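Local coordinates for protein LigF (Sphingobium sp. SYK-6, PDB 4XT0) that cleaves beta-aryl ether bonds in lignin breakdown as a glutathione-binding beta-etherase of the glutathione S-transferase superfamily, at residues Asn16-Lys19 / Pro20-Leu24; Ala176-Glu179 / Glu180-Lys184; Tyr193-Ala196 / Asp197-Asn200; Asp216-Gln220 / Glu221-Gly225. All coordinates share one frame; numbering follows the deposited sequence.

How the interactions relate
Four local contacts follow one another along the chain. Interaction 1, on helix 15-26, belongs to the thioredoxin-like N-terminal domain and its glutathione site; interactions 2, 3 and 4 belong to the helical C-terminal domain. Interaction 3 touches interaction 1, with centres about 10 Å apart: Ile198 and Cys199 pack on Lys19, and Leu195 and Ile198 on Thr23, so that the start of helix 195-204 forms part of the interface between the domains. Interactions 2 and 4, with centres about 11 Å apart, join the end of helix 161-182 to the start of helix 224-235 through Glu179 OE2 and Gly225 N, and Leu178 touches Asn200 of interaction 3. Interactions 1 and 4 are about 25 Å apart, centre to centre.

Interaction 1 (Asn16-Lys19 / Pro20-Leu24); sequences NSLK and PLATL. With GSH (glutathione), chain B.
Thr23 returns to Lys19 with two donors. Its OG1 lies 2.9 Å from Lys19 O and its N 3.1 Å from the same oxygen, approaching from opposite faces of the carbonyl; the buried hydroxyl thereby satisfies its proton on the carbonyl one turn back. Pro20, lacking an N-H, leaves the preceding turn without one bond and kinks helix 15-26; its ring carbon CD sits against Asn16 O, where an N-H would otherwise have pointed, and against Ser17 O.

Asn16, at the start of this helix, faces glutathione. With CG opposite the carbonyl carbon (chi1 -73°), CB lies 3.6 Å from the thiol sulfur SG2. CG faces the ligand carboxylate oxygen O12, and ND2 comes to 3.3 Å from SG2. Asn16 OD1 stays near O12 (3.5 Å) and takes weak bonds from Lys19 NZ, at 3.4 Å, and from Ser70. Lys19, extended, forms a salt bridge with Asp107. With the amide cut back to an alanine, the sulfur would probably lose its polar neighbour and Lys19 a weak acceptor. Helix 15-26, joining strands 6-10 and 32-35 in the thioredoxin-like beta-alpha-beta unit, places an uncharged amide beside the thiol, with a lysine already paired to an aspartate behind it.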
loop_
_atom_site.group_PDB
_atom_site.type_symbol
_atom_site.label_atom_id
_atom_site.label_comp_id
_atom_site.label_asym_id
_atom_site.label_seq_id
_atom_site.Cartn_x
_atom_site.Cartn_y
_atom_site.Cartn_z
ATOM N N ASN A 16 -9.263 -7.255 -7.276
ATOM C CA ASN A 16 -9.522 -6.052 -6.485
ATOM C C ASN A 16 -11.016 -5.743 -6.374
ATOM O O ASN A 16 -11.476 -5.218 -5.357
ATOM C CB ASN A 16 -8.760 -4.863 -7.073
ATOM C CG ASN A 16 -7.274 -4.949 -6.795
ATOM O OD1 ASN A 16 -6.858 -5.054 -5.638
ATOM N ND2 ASN A 16 -6.466 -4.943 -7.847
ATOM N N SER A 17 -11.773 -6.108 -7.404
ATOM C CA SER A 17 -13.232 -5.916 -7.411
ATOM C C SER A 17 -13.946 -6.668 -6.279
ATOM O O SER A 17 -14.955 -6.204 -5.759
ATOM C CB SER A 17 -13.821 -6.364 -8.763
ATOM O OG SER A 17 -13.448 -5.487 -9.816
ATOM N N LEU A 18 -13.447 -7.848 -5.926
ATOM C CA LEU A 18 -14.115 -8.647 -4.906
ATOM C C LEU A 18 -14.192 -7.929 -3.544
ATOM O O LEU A 18 -15.159 -8.113 -2.813
ATOM C CB LEU A 18 -13.417 -10.015 -4.754
ATOM C CG LEU A 18 -14.066 -10.999 -3.761
ATOM C CD1 LEU A 18 -13.910 -12.452 -4.220
ATOM C CD2 LEU A 18 -13.493 -10.842 -2.351
ATOM N N LYS A 19 -13.188 -7.116 -3.211
ATOM C CA LYS A 19 -13.101 -6.525 -1.875
ATOM C C LYS A 19 -14.350 -5.688 -1.547
ATOM O O LYS A 19 -15.060 -6.022 -0.597
ATOM C CB LYS A 19 -11.818 -5.688 -1.716
ATOM C CG LYS A 19 -10.492 -6.426 -2.064
ATOM C CD LYS A 19 -9.284 -5.525 -1.721
ATOM C CE LYS A 19 -7.963 -5.989 -2.354
ATOM N NZ LYS A 19 -6.898 -4.932 -2.203
ATOM N N PRO A 20 -14.658 -4.626 -2.339
ATOM C CA PRO A 20 -15.890 -3.914 -1.935
ATOM C C PRO A 20 -17.183 -4.677 -2.222
ATOM O O PRO A 20 -18.211 -4.422 -1.577
ATOM C CB PRO A 20 -15.838 -2.607 -2.757
ATOM C CG PRO A 20 -15.024 -2.952 -3.981
ATOM C CD PRO A 20 -14.007 -3.998 -3.509
ATOM N N LEU A 21 -17.145 -5.608 -3.167
ATOM C CA LEU A 21 -18.326 -6.396 -3.475
ATOM C C LEU A 21 -18.694 -7.258 -2.265
ATOM O O LEU A 21 -19.849 -7.276 -1.828
ATOM C CB LEU A 21 -18.079 -7.248 -4.727
ATOM C CG LEU A 21 -19.253 -7.791 -5.546
ATOM C CD1 LEU A 21 -20.138 -6.670 -6.058
ATOM C CD2 LEU A 21 -18.741 -8.654 -6.711
ATOM N N ALA A 22 -17.705 -7.967 -1.716
ATOM C CA ALA A 22 -17.929 -8.793 -0.523
ATOM C C ALA A 22 -18.351 -7.920 0.680
ATOM O O ALA A 22 -19.234 -8.286 1.447
ATOM C CB ALA A 22 -16.665 -9.602 -0.189
ATOM N N THR A 23 -17.717 -6.764 0.831
ATOM C CA THR A 23 -18.056 -5.839 1.915
ATOM C C THR A 23 -19.532 -5.421 1.845
ATOM O O THR A 23 -20.231 -5.450 2.847
ATOM C CB THR A 23 -17.135 -4.605 1.879
ATOM O OG1 THR A 23 -15.777 -5.043 2.009
ATOM C CG2 THR A 23 -17.450 -3.614 3.031
ATOM N N LEU A 24 -20.003 -5.077 0.649
ATOM C CA LEU A 24 -21.389 -4.659 0.450
ATOM C C LEU A 24 -22.379 -5.765 0.829
ATOM O O LEU A 24 -23.376 -5.517 1.515
ATOM C CB LEU A 24 -21.609 -4.228 -1.016
ATOM C CG LEU A 24 -20.941 -2.896 -1.401
ATOM C CD1 LEU A 24 -20.742 -2.807 -2.921
ATOM C CD2 LEU A 24 -21.752 -1.705 -0.852
HETATM N N1 GSH B . -4.980 0.127 -6.609
HETATM C CA1 GSH B . -6.223 -0.170 -7.337
HETATM C C1 GSH B . -7.293 -0.770 -6.431
HETATM O O11 GSH B . -8.466 -0.520 -6.626
HETATM O O12 GSH B . -6.968 -1.595 -5.423
HETATM C CB1 GSH B . -5.890 -1.163 -8.468
HETATM C CG1 GSH B . -7.137 -1.345 -9.328
HETATM C CD1 GSH B . -6.886 -2.404 -10.385
HETATM O OE1 GSH B . -5.764 -2.836 -10.564
HETATM N N2 GSH B . -7.922 -2.860 -11.119
HETATM C CA2 GSH B . -7.714 -3.884 -12.155
HETATM C C2 GSH B . -8.091 -3.306 -13.504
HETATM O O2 GSH B . -8.883 -2.382 -13.557
HETATM C CB2 GSH B . -8.642 -5.076 -11.884
HETATM S SG2 GSH B . -8.128 -6.032 -10.421
HETATM N N3 GSH B . -7.569 -3.816 -14.657
HETATM C CA3 GSH B . -7.992 -3.244 -15.946
HETATM C C3 GSH B . -6.922 -2.430 -16.643
HETATM O O31 GSH B . -7.038 -2.207 -17.828
HETATM O O32 GSH B . -5.858 -1.945 -15.971
#

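Interaction 2 (Ala176-Glu179 / Glu180-Lys184)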
loop_
_atom_site.group_PDB
_atom_site.type_symbol
_atom_site.label_atom_id
_atom_site.label_comp_id
_atom_site.label_asym_id
_atom_site.label_seq_id
_atom_site.Cartn_x
_atom_site.Cartn_y
_atom_site.Cartn_z
ATOM N N ALA A 176 3.180 -18.803 2.381
ATOM C CA ALA A 176 3.794 -19.212 3.643
ATOM C C ALA A 176 3.394 -18.263 4.781
ATOM O O ALA A 176 3.140 -18.697 5.902
ATOM C CB ALA A 176 5.326 -19.274 3.513
ATOM N N ARG A 177 3.324 -16.967 4.495
ATOM C CA ARG A 177 2.978 -16.003 5.538
ATOM C C ARG A 177 1.539 -16.203 6.029
ATOM O O ARG A 177 1.255 -16.112 7.225
ATOM C CB ARG A 177 3.162 -14.573 5.032
ATOM C CG ARG A 177 2.765 -13.521 6.056
ATOM C CD ARG A 177 3.627 -13.643 7.312
ATOM N NE ARG A 177 3.165 -12.731 8.352
ATOM C CZ ARG A 177 2.274 -13.050 9.282
ATOM N NH1 ARG A 177 1.756 -14.274 9.314
ATOM N NH2 ARG A 177 1.906 -12.147 10.182
ATOM N N LEU A 178 0.640 -16.472 5.091
ATOM C CA LEU A 178 -0.758 -16.703 5.407
ATOM C C LEU A 178 -0.914 -17.962 6.233
ATOM O O LEU A 178 -1.690 -17.989 7.193
ATOM C CB LEU A 178 -1.599 -16.797 4.124
ATOM C CG LEU A 178 -1.853 -15.471 3.401
ATOM C CD1 LEU A 178 -2.372 -15.722 1.989
ATOM C CD2 LEU A 178 -2.845 -14.604 4.175
ATOM N N GLU A 179 -0.168 -18.999 5.861
ATOM C CA GLU A 179 -0.252 -20.276 6.541
ATOM C C GLU A 179 0.284 -20.164 7.955
ATOM O O GLU A 179 -0.236 -20.783 8.874
ATOM C CB GLU A 179 0.527 -21.347 5.785
ATOM C CG GLU A 179 0.440 -22.710 6.432
ATOM C CD GLU A 179 -0.951 -23.284 6.326
ATOM O OE1 GLU A 179 -1.739 -22.759 5.506
ATOM O OE2 GLU A 179 -1.263 -24.252 7.054
ATOM N N GLU A 180 1.338 -19.374 8.109
ATOM C CA GLU A 180 1.923 -19.085 9.410
ATOM C C GLU A 180 0.856 -18.654 10.426
ATOM O O GLU A 180 0.931 -19.007 11.598
ATOM C CB GLU A 180 2.992 -18.004 9.250
ATOM C CG GLU A 180 3.702 -17.576 10.507
ATOM C CD GLU A 180 4.769 -16.526 10.224
ATOM O OE1 GLU A 180 5.336 -16.533 9.108
ATOM O OE2 GLU A 180 5.039 -15.692 11.115
ATOM N N THR A 181 -0.156 -17.920 9.971
ATOM C CA THR A 181 -1.184 -17.430 10.887
ATOM C C THR A 181 -2.413 -18.344 10.873
ATOM O O THR A 181 -2.925 -18.735 11.931
ATOM C CB THR A 181 -1.602 -15.979 10.544
ATOM O OG1 THR A 181 -0.504 -15.089 10.792
ATOM C CG2 THR A 181 -2.811 -15.547 11.369
ATOM N N LEU A 182 -2.856 -18.721 9.679
ATOM C CA LEU A 182 -4.111 -19.472 9.526
ATOM C C LEU A 182 -4.002 -20.927 9.970
ATOM O O LEU A 182 -5.014 -21.598 10.170
ATOM C CB LEU A 182 -4.595 -19.397 8.072
ATOM C CG LEU A 182 -5.003 -17.966 7.701
ATOM C CD1 LEU A 182 -5.236 -17.811 6.193
ATOM C CD2 LEU A 182 -6.250 -17.561 8.483
ATOM N N SER A 183 -2.776 -21.404 10.140
ATOM C CA SER A 183 -2.547 -22.717 10.720
ATOM C C SER A 183 -2.758 -22.697 12.234
ATOM O O SER A 183 -2.684 -23.735 12.876
ATOM C CB SER A 183 -1.131 -23.209 10.407
ATOM O OG SER A 183 -0.159 -22.424 11.093
ATOM N N LYS A 184 -3.022 -21.522 12.800
ATOM C CA LYS A 184 -3.144 -21.394 14.252
ATOM C C LYS A 184 -4.460 -20.765 14.701
ATOM O O LYS A 184 -4.803 -20.819 15.875
ATOM C CB LYS A 184 -1.971 -20.577 14.802
ATOM C CG LYS A 184 -0.649 -21.304 14.726
ATOM C CD LYS A 184 0.516 -20.349 14.550
ATOM C CE LYS A 184 1.790 -21.123 14.224
ATOM N NZ LYS A 184 2.847 -20.263 13.622
HETATM O O HOH W 1 -0.110 -12.488 12.402
#
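Glu179 O is gripped twice by Ser183, whose OG lies 2.8 Å away and whose backbone N lies 2.9 Å away. Serine suits this place, just beyond the last turn of helix 161-182, because its short hydroxyl can fold back on the carbonyl four residues earlier, and CB sits close enough to touch Glu179 OE2 as well. Leu178 O is also shared: Leu182 N reaches it at 2.8 Å in a nearly straight bond, whereas Thr181 N comes from above the carbonyl plane.

On another side of the helix Arg177 bends at its second torsion (chi2 61°), which swings the guanidinium along the next turn. NH1 donates to Thr181 OG1 at 2.8 Å, the hydroxyl lying at the edge of the group and in its plane. A water at the same edge accepts from NH2 (3.0 Å) and also bonds to Thr181 OG1, closing a small ring. Glu180 holds a different position: its OE2 lies over one face, 4.0 Å from NH1, with the two planes only 23° apart, and no N-H points at it. Further along, Lys184 NZ folds back onto Glu180 O at 3.1 Å, on a lone pair in the carbonyl plane.

This helix end belongs to the all-helical C-terminal domain of the glutathione S-transferase fold: Leu178 packs on Trp102 of helix 93-121 and, with Leu182, on Leu226, while the Glu179 carboxylate accepts from Gly225 N and Leu226 N. The partial positive charge at the start of helix 224-235 would probably stabilise that carboxylate, and Glu180 probably steadies Arg177 by charge alone.

Interaction 3 (Tyr193-Ala196 / Asp197-Asn200)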
loop_
_atom_site.group_PDB
_atom_site.type_symbol
_atom_site.label_atom_id
_atom_site.label_comp_id
_atom_site.label_asym_id
_atom_site.label_seq_id
_atom_site.Cartn_x
_atom_site.Cartn_y
_atom_site.Cartn_z
ATOM N N TYR A 193 -13.549 -12.423 11.779
ATOM C CA TYR A 193 -13.648 -12.031 10.378
ATOM C C TYR A 193 -13.639 -10.528 10.181
ATOM O O TYR A 193 -14.400 -9.811 10.836
ATOM C CB TYR A 193 -14.927 -12.622 9.811
ATOM C CG TYR A 193 -15.189 -12.426 8.338
ATOM C CD1 TYR A 193 -14.469 -13.131 7.384
ATOM C CD2 TYR A 193 -16.217 -11.586 7.906
ATOM C CE1 TYR A 193 -14.744 -12.997 6.028
ATOM C CE2 TYR A 193 -16.510 -11.444 6.551
ATOM C CZ TYR A 193 -15.770 -12.157 5.620
ATOM O OH TYR A 193 -16.052 -12.062 4.280
ATOM N N SER A 194 -12.786 -10.048 9.272
ATOM C CA SER A 194 -12.622 -8.612 9.088
ATOM C C SER A 194 -12.248 -8.317 7.644
ATOM O O SER A 194 -12.124 -9.236 6.821
ATOM C CB SER A 194 -11.546 -8.064 10.035
ATOM O OG SER A 194 -10.229 -8.369 9.557
ATOM N N LEU A 195 -12.087 -7.032 7.346
ATOM C CA LEU A 195 -11.559 -6.580 6.054
ATOM C C LEU A 195 -10.209 -7.251 5.716
ATOM O O LEU A 195 -9.902 -7.429 4.543
ATOM C CB LEU A 195 -11.386 -5.051 6.033
ATOM C CG LEU A 195 -12.650 -4.194 6.195
ATOM C CD1 LEU A 195 -12.293 -2.716 6.033
ATOM C CD2 LEU A 195 -13.752 -4.619 5.215
ATOM N N ALA A 196 -9.418 -7.619 6.728
ATOM C CA ALA A 196 -8.179 -8.374 6.467
ATOM C C ALA A 196 -8.463 -9.657 5.709
ATOM O O ALA A 196 -7.782 -9.968 4.716
ATOM C CB ALA A 196 -7.442 -8.713 7.769
ATOM N N ASP A 197 -9.435 -10.429 6.199
ATOM C CA ASP A 197 -9.796 -11.678 5.531
ATOM C C ASP A 197 -10.322 -11.419 4.124
ATOM O O ASP A 197 -9.918 -12.091 3.176
ATOM C CB ASP A 197 -10.817 -12.461 6.366
ATOM C CG ASP A 197 -10.308 -12.729 7.774
ATOM O OD1 ASP A 197 -9.432 -13.622 7.935
ATOM O OD2 ASP A 197 -10.752 -12.024 8.712
ATOM N N ILE A 198 -11.199 -10.427 3.986
ATOM C CA ILE A 198 -11.807 -10.114 2.691
ATOM C C ILE A 198 -10.745 -9.708 1.647
ATOM O O ILE A 198 -10.723 -10.230 0.524
ATOM C CB ILE A 198 -12.872 -8.982 2.845
ATOM C CG1 ILE A 198 -14.148 -9.529 3.485
ATOM C CG2 ILE A 198 -13.197 -8.342 1.502
ATOM C CD1 ILE A 198 -15.125 -8.410 3.916
ATOM N N CYS A 199 -9.841 -8.811 2.030
ATOM C CA CYS A 199 -8.834 -8.315 1.086
ATOM C C CYS A 199 -7.878 -9.430 0.663
ATOM O O CYS A 199 -7.477 -9.502 -0.502
ATOM C CB CYS A 199 -8.055 -7.141 1.692
ATOM S SG CYS A 199 -9.051 -5.611 1.931
ATOM N N ASN A 200 -7.517 -10.304 1.598
ATOM C CA ASN A 200 -6.632 -11.407 1.273
ATOM C C ASN A 200 -7.358 -12.497 0.491
ATOM O O ASN A 200 -6.773 -13.115 -0.412
ATOM C CB ASN A 200 -6.008 -11.989 2.546
ATOM C CG ASN A 200 -4.813 -11.202 3.007
ATOM O OD1 ASN A 200 -3.696 -11.430 2.543
ATOM N ND2 ASN A 200 -5.037 -10.254 3.916
HETATM O O HOH W 2 -9.431 -10.884 10.638
#
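Tyr193 and Asp197 are brought together by their first torsions: Tyr193 sets CG opposite its backbone N (chi1 -176°), laying the ring along the first turn of the helix, while Asp197 sets CG opposite its carbonyl carbon (chi1 -56°), turning the carboxylate back toward the chain before it. Ring and carboxylate end up nearly parallel, 8° apart, with Tyr193 CD1 3.8 Å from Asp197 CB. Beyond it, the Ile198 side chain crosses that of Tyr193 at about a right angle, its CG1 3.3 Å from Tyr193 OH. The tyrosine ring also makes a cation-pi contact with Arg236.

Asp197 OD2 accepts the N-H of Ser194 at 2.9 Å through its anti lone pair. Ser194 OG takes the N-H of Ala196 at 3.0 Å, and the two bonds together form a capping box at the N-terminus of helix 195-204. A short hydroxyl and a carboxylate three residues on suit these places, since they satisfy N-H groups that have no preceding turn; the Ser-x-x-Asp box at this helix is familiar from the glutathione S-transferase fold. Tyr193 and Ile198, just before the cap and four residues after it, add a hydrophobic staple. A glycine in place of Tyr193 would probably strip Ile198 CG1 and Asp197 CB of their cover and leave Arg236 without its cation-pi partner.

The other carboxylate oxygen, Asp197 OD1, accepts from Leu188 N and Trp229 NE1. One turn further, Asn200 ND2 donates to Ala196 O at 2.9 Å, nearly straight, while its backbone N reaches that oxygen from the opposite face.

Interaction 4 (Asp216-Gln220 / Glu221-Gly225); sequences DYVNQ and EKTPG
Asn219 grips Lys222 through a side chain whose CG stands between the backbone N and the carbonyl carbon (chi1 57°), which lets OD1 curl over the turn and accept from Lys222 N at 2.8 Å. The donor is tilted from the amide carbonyl plane, yet the bond is fairly straight at 163°. The other end of the amide, ND2, donates to Gly215 O, so both ends of the group are tied and its rotation is fixed. Asparagine suits the place because its short chain carries an acceptor and a donor together.

Thr223 adopts the same kind of first torsion, which points OG1 back at Asn219. That hydroxyl donates to Asn219 O at 3.1 Å, and Thr223 N reaches the same oxygen at 2.8 Å, nearly in line with the carbonyl. The methyl CG2 is left to lie against Tyr217 O.

Lys222 runs out extended, its CD passing 3.2 Å from Asp216 O. Glu221 has an almost eclipsed first torsion (-18°), with CG close to Asn219 OD1, which suggests some strain. Gln220, bent at chi2, brings OE1 to a water at 3.1 Å that also donates to Pro224 O.

Val218 turns inward toward Val175 and Leu226. Thr223 N bonding to Asn219 O closes an alpha-turn, and it leads directly into helix 224-235, where Thr223 holds the N-cap position without a capping bond and Pro224, which has no N-H to satisfy, fills the first turn, a place proline commonly takes in helices.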
loop_
_atom_site.group_PDB
_atom_site.type_symbol
_atom_site.label_atom_id
_atom_site.label_comp_id
_atom_site.label_asym_id
_atom_site.label_seq_id
_atom_site.Cartn_x
_atom_site.Cartn_y
_atom_site.Cartn_z
ATOM N N ASP A 216 1.064 -26.431 -6.446
ATOM C CA ASP A 216 2.186 -26.861 -5.625
ATOM C C ASP A 216 2.385 -25.968 -4.398
ATOM O O ASP A 216 3.021 -26.370 -3.423
ATOM C CB ASP A 216 3.461 -26.901 -6.460
ATOM C CG ASP A 216 3.514 -28.111 -7.377
ATOM O OD1 ASP A 216 2.847 -29.122 -7.065
ATOM O OD2 ASP A 216 4.215 -28.047 -8.410
ATOM N N TYR A 217 1.838 -24.760 -4.440
ATOM C CA TYR A 217 1.980 -23.842 -3.315
ATOM C C TYR A 217 0.817 -23.988 -2.338
ATOM O O TYR A 217 1.014 -24.003 -1.123
ATOM C CB TYR A 217 2.076 -22.390 -3.801
ATOM C CG TYR A 217 3.304 -22.079 -4.632
ATOM C CD1 TYR A 217 3.299 -22.267 -6.011
ATOM C CD2 TYR A 217 4.465 -21.593 -4.043
ATOM C CE1 TYR A 217 4.414 -21.982 -6.780
ATOM C CE2 TYR A 217 5.585 -21.299 -4.802
ATOM C CZ TYR A 217 5.556 -21.498 -6.173
ATOM O OH TYR A 217 6.665 -21.217 -6.946
ATOM N N VAL A 218 -0.394 -24.083 -2.880
ATOM C CA VAL A 218 -1.606 -24.123 -2.066
ATOM C C VAL A 218 -2.342 -25.459 -2.225
ATOM O O VAL A 218 -2.909 -25.748 -3.280
ATOM C CB VAL A 218 -2.568 -22.974 -2.431
ATOM C CG1 VAL A 218 -3.821 -23.031 -1.576
ATOM C CG2 VAL A 218 -1.877 -21.615 -2.280
ATOM N N ASN A 219 -2.314 -26.266 -1.170
ATOM C CA ASN A 219 -3.043 -27.528 -1.116
ATOM C C ASN A 219 -3.109 -28.026 0.321
ATOM O O ASN A 219 -2.501 -27.430 1.213
ATOM C CB ASN A 219 -2.393 -28.575 -2.019
ATOM C CG ASN A 219 -0.946 -28.822 -1.668
ATOM O OD1 ASN A 219 -0.633 -29.272 -0.569
ATOM N ND2 ASN A 219 -0.052 -28.528 -2.603
ATOM N N GLN A 220 -3.836 -29.121 0.537
ATOM C CA GLN A 220 -4.068 -29.657 1.878
ATOM C C GLN A 220 -2.779 -30.056 2.580
ATOM O O GLN A 220 -2.635 -29.858 3.782
ATOM C CB GLN A 220 -5.005 -30.868 1.816
ATOM C CG GLN A 220 -6.413 -30.539 1.345
ATOM C CD GLN A 220 -7.191 -29.728 2.360
ATOM O OE1 GLN A 220 -6.823 -29.661 3.536
ATOM N NE2 GLN A 220 -8.276 -29.102 1.912
ATOM N N GLU A 221 -1.846 -30.618 1.824
ATOM C CA GLU A 221 -0.591 -31.085 2.396
ATOM C C GLU A 221 0.257 -29.913 2.885
ATOM O O GLU A 221 0.713 -29.904 4.022
ATOM C CB GLU A 221 0.202 -31.911 1.373
ATOM C CG GLU A 221 -0.617 -32.421 0.189
ATOM C CD GLU A 221 -1.741 -33.355 0.601
ATOM O OE1 GLU A 221 -1.571 -34.077 1.609
ATOM O OE2 GLU A 221 -2.793 -33.360 -0.081
ATOM N N LYS A 222 0.454 -28.918 2.025
ATOM C CA LYS A 222 1.391 -27.836 2.312
ATOM C C LYS A 222 0.778 -26.690 3.107
ATOM O O LYS A 222 1.441 -26.080 3.952
ATOM C CB LYS A 222 1.980 -27.293 1.008
ATOM C CG LYS A 222 2.966 -28.254 0.335
ATOM C CD LYS A 222 3.905 -27.512 -0.603
ATOM C CE LYS A 222 5.008 -28.419 -1.133
ATOM N NZ LYS A 222 6.011 -27.661 -1.940
ATOM N N THR A 223 -0.482 -26.381 2.826
ATOM C CA THR A 223 -1.137 -25.260 3.483
ATOM C C THR A 223 -2.552 -25.601 3.936
ATOM O O THR A 223 -3.514 -25.026 3.425
ATOM C CB THR A 223 -1.210 -24.031 2.552
ATOM O OG1 THR A 223 -1.943 -24.368 1.371
ATOM C CG2 THR A 223 0.177 -23.565 2.160
ATOM N N PRO A 224 -2.686 -26.535 4.897
ATOM C CA PRO A 224 -4.009 -26.887 5.425
ATOM C C PRO A 224 -4.715 -25.710 6.094
ATOM O O PRO A 224 -5.932 -25.594 5.977
ATOM C CB PRO A 224 -3.698 -27.984 6.453
ATOM C CG PRO A 224 -2.300 -27.711 6.869
ATOM C CD PRO A 224 -1.612 -27.246 5.612
ATOM N N GLY A 225 -3.962 -24.856 6.783
ATOM C CA GLY A 225 -4.534 -23.687 7.419
ATOM C C GLY A 225 -5.174 -22.763 6.399
ATOM O O GLY A 225 -6.331 -22.365 6.536
HETATM O O HOH W 3 -7.494 -27.623 5.770
#